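Long-range contact in periplasmic binding protein (Sulfurospirillum deleyianum, PDB 4PAG), which probably captures a solute for an ABC transporter, as a periplasmic binding protein related to those for iron-siderophores and vitamin B12: residues A[28-33]-A[119-124]. Residues are numbered along the deposited sequence; the frame is centred on the assembly and turned at random.
Sequences PPISFM and VNIDDS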
ATOM      1  N   PRO A  28      -4.800  -3.687  -7.210  1.00 14.82           N
ATOM      2  CA  PRO A  28      -5.154  -2.546  -6.368  1.00 15.09           C
ATOM      3  C   PRO A  28      -4.043  -1.500  -6.130  1.00 14.62           C
ATOM      4  O   PRO A  28      -4.348  -0.311  -6.116  1.00 16.30           O
ATOM      5  CB  PRO A  28      -5.610  -3.208  -5.061  1.00 15.29           C
ATOM      6  CG  PRO A  28      -6.152  -4.523  -5.497  1.00 16.07           C
ATOM      7  CD  PRO A  28      -5.217  -4.961  -6.592  1.00 15.53           C
ATOM      8  N   PRO A  29      -2.767  -1.920  -5.966  1.00 14.26           N
ATOM      9  CA  PRO A  29      -1.736  -0.878  -5.830  1.00 15.27           C
ATOM     10  C   PRO A  29      -1.773   0.137  -6.984  1.00 15.10           C
ATOM     11  O   PRO A  29      -1.553   1.341  -6.780  1.00 15.23           O
ATOM     12  CB  PRO A  29      -0.421  -1.674  -5.883  1.00 16.68           C
ATOM     13  CG  PRO A  29      -0.786  -3.061  -5.494  1.00 16.49           C
ATOM     14  CD  PRO A  29      -2.182  -3.270  -5.992  1.00 15.36           C
ATOM     15  N   ILE A  30      -2.066  -0.358  -8.182  1.00 13.44           N
ATOM     16  CA  ILE A  30      -2.093   0.478  -9.381  1.00 14.95           C
ATOM     17  C   ILE A  30      -3.396   1.257  -9.501  1.00 14.32           C
ATOM     18  O   ILE A  30      -3.385   2.465  -9.744  1.00 15.59           O
ATOM     19  CB  ILE A  30      -1.916  -0.352 -10.668  1.00 15.74           C
ATOM     20  CG1 ILE A  30      -0.730  -1.321 -10.558  1.00 18.88           C
ATOM     21  CG2 ILE A  30      -1.772   0.573 -11.869  1.00 15.14           C
ATOM     22  CD1 ILE A  30       0.613  -0.673 -10.277  1.00 21.98           C
ATOM     23  N   SER A  31      -4.517   0.559  -9.354  1.00 14.54           N
ATOM     24  CA  SER A  31      -5.824   1.191  -9.403  1.00 15.79           C
ATOM     25  C   SER A  31      -5.961   2.299  -8.351  1.00 15.29           C
ATOM     26  O   SER A  31      -6.467   3.367  -8.666  1.00 15.17           O
ATOM     27  CB  SER A  31      -6.927   0.141  -9.247  1.00 18.72           C
ATOM     28  OG  SER A  31      -6.839  -0.772 -10.332  1.00 27.36           O
ATOM     29  N   PHE A  32      -5.494   2.057  -7.123  1.00 14.75           N
ATOM     30  CA  PHE A  32      -5.565   3.079  -6.066  1.00 14.59           C
ATOM     31  C   PHE A  32      -4.761   4.327  -6.442  1.00 14.35           C
ATOM     32  O   PHE A  32      -5.183   5.448  -6.185  1.00 15.61           O
ATOM     33  CB  PHE A  32      -5.063   2.525  -4.720  1.00 15.29           C
ATOM     34  CG  PHE A  32      -5.990   1.533  -4.051  1.00 15.07           C
ATOM     35  CD1 PHE A  32      -7.107   1.007  -4.687  1.00 15.80           C
ATOM     36  CD2 PHE A  32      -5.702   1.094  -2.762  1.00 15.65           C
ATOM     37  CE1 PHE A  32      -7.929   0.088  -4.040  1.00 16.63           C
ATOM     38  CE2 PHE A  32      -6.519   0.176  -2.113  1.00 14.74           C
ATOM     39  CZ  PHE A  32      -7.629  -0.333  -2.754  1.00 16.63           C
HETATM   40  N   MSE A  33      -3.604   4.129  -7.056  1.00 15.20           N
HETATM   41  CA  MSE A  33      -2.726   5.234  -7.455  1.00 17.59           C
HETATM   42  C   MSE A  33      -3.322   6.028  -8.597  1.00 16.68           C
HETATM   43  O   MSE A  33      -3.262   7.265  -8.614  1.00 15.85           O
HETATM   44  CB  MSE A  33      -1.378   4.625  -7.828  1.00 19.79           C
HETATM   45  CG  MSE A  33      -0.356   5.669  -8.249  1.00 23.01           C
HETATM   46 SE   MSE A  33       1.446   4.867  -8.176  1.00 30.46          SE
HETATM   47  CE  MSE A  33       1.117   3.122  -9.009  1.00 24.87           C
ATOM     48  N   VAL A 119       5.026  -0.658 -13.809  1.00 19.86           N
ATOM     49  CA  VAL A 119       5.698   0.259 -12.901  1.00 19.50           C
ATOM     50  C   VAL A 119       6.216  -0.488 -11.676  1.00 19.63           C
ATOM     51  O   VAL A 119       5.554  -1.388 -11.152  1.00 17.93           O
ATOM     52  CB  VAL A 119       4.778   1.430 -12.483  1.00 20.60           C
ATOM     53  CG1 VAL A 119       4.333   2.211 -13.715  1.00 21.31           C
ATOM     54  CG2 VAL A 119       3.566   0.943 -11.705  1.00 20.29           C
ATOM     55  N   ASN A 120       7.411  -0.107 -11.242  1.00 20.99           N
ATOM     56  CA  ASN A 120       8.089  -0.763 -10.141  1.00 21.95           C
ATOM     57  C   ASN A 120       7.877   0.012  -8.842  1.00 20.31           C
ATOM     58  O   ASN A 120       8.507   1.041  -8.616  1.00 20.24           O
ATOM     59  CB  ASN A 120       9.579  -0.897 -10.461  1.00 24.29           C
ATOM     60  CG  ASN A 120      10.313  -1.762  -9.459  1.00 29.47           C
ATOM     61  OD1 ASN A 120       9.823  -2.015  -8.363  1.00 31.59           O
ATOM     62  ND2 ASN A 120      11.491  -2.220  -9.832  1.00 37.10           N
ATOM     63  N   ILE A 121       7.009  -0.504  -7.982  1.00 20.17           N
ATOM     64  CA  ILE A 121       6.612   0.212  -6.763  1.00 23.60           C
ATOM     65  C   ILE A 121       6.992  -0.508  -5.471  1.00 23.53           C
ATOM     66  O   ILE A 121       6.553  -0.117  -4.388  1.00 24.53           O
ATOM     67  CB  ILE A 121       5.095   0.461  -6.747  1.00 25.41           C
ATOM     68  CG1 ILE A 121       4.336  -0.842  -7.023  1.00 27.93           C
ATOM     69  CG2 ILE A 121       4.741   1.514  -7.777  1.00 27.55           C
ATOM     70  CD1 ILE A 121       2.900  -0.829  -6.561  1.00 31.86           C
ATOM     71  N   ASP A 122       7.806  -1.549  -5.569  1.00 22.45           N
ATOM     72  CA  ASP A 122       8.125  -2.342  -4.388  1.00 23.54           C
ATOM     73  C   ASP A 122       8.923  -1.537  -3.358  1.00 24.57           C
ATOM     74  O   ASP A 122       8.624  -1.581  -2.164  1.00 30.30           O
ATOM     75  CB  ASP A 122       8.837  -3.626  -4.789  1.00 24.29           C
ATOM     76  CG  ASP A 122       7.881  -4.664  -5.389  1.00 25.43           C
ATOM     77  OD1 ASP A 122       6.637  -4.459  -5.396  1.00 26.84           O
ATOM     78  OD2 ASP A 122       8.378  -5.696  -5.854  1.00 25.38           O
ATOM     79  N   ASP A 123       9.914  -0.786  -3.826  1.00 21.10           N
ATOM     80  CA  ASP A 123      10.626   0.165  -2.984  1.00 21.59           C
ATOM     81  C   ASP A 123       9.786   1.429  -2.948  1.00 19.29           C
ATOM     82  O   ASP A 123       9.576   2.059  -3.979  1.00 19.39           O
ATOM     83  CB  ASP A 123      12.015   0.458  -3.564  1.00 23.94           C
ATOM     84  CG  ASP A 123      12.903   1.281  -2.623  1.00 29.96           C
ATOM     85  OD1 ASP A 123      12.399   1.936  -1.669  1.00 31.45           O
ATOM     86  OD2 ASP A 123      14.133   1.274  -2.858  1.00 31.31           O
ATOM     87  N   SER A 124       9.306   1.804  -1.762  1.00 17.54           N
ATOM     88  CA  SER A 124       8.437   2.971  -1.633  1.00 18.12           C
ATOM     89  C   SER A 124       9.131   4.283  -2.044  1.00 17.49           C
ATOM     90  O   SER A 124       8.457   5.254  -2.407  1.00 15.82           O
ATOM     91  CB  SER A 124       7.862   3.073  -0.212  1.00 17.83           C
ATOM     92  OG  SER A 124       6.959   2.001   0.072  1.00 18.69           O
TER
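Pro29 and Ile121 make the tightest pair between helix 28-37 and the loop that follows strand 116-119: Pro29 CB lies 3.5 Å from Ile121 CD1, closer than two carbons usually pack. In Ile121, chi1 of 51° puts CG1 between the backbone N and the carbonyl carbon, and an extended chi2 (160°) takes CD1 on to the proline, while the other branch, CG2, anti to the carbonyl carbon, meets Met33. That second meeting is looser, with CE of the selenomethionine 4.2 Å from Ile121 CG2, and the two side chains run past each other in opposite directions. Met33 CG stands anti to the backbone N, and a bend at chi3 (44°) brings CE 4.2 Å from Val119 CG2 as well. Ile30 approaches differently, tip to tip with Val119, its CD1 3.7 Å from Val119 CG2. No hydrogen bond joins the segments, and all five touching residues are buried, so apolar packing carries the contact. It packs helix 28-37 against the connection from strand 116-119 to helix 127-138, a beta-alpha unit of what is probably the N-terminal lobe of the periplasmic binding protein fold. Helix 127-138 also touches Met33, through Val130, Phe131 and Leu134. Trp96 of strand 92-96 touches both Pro29 and Ile121, while its NE1 is hydrogen-bonded to Asp122 OD1.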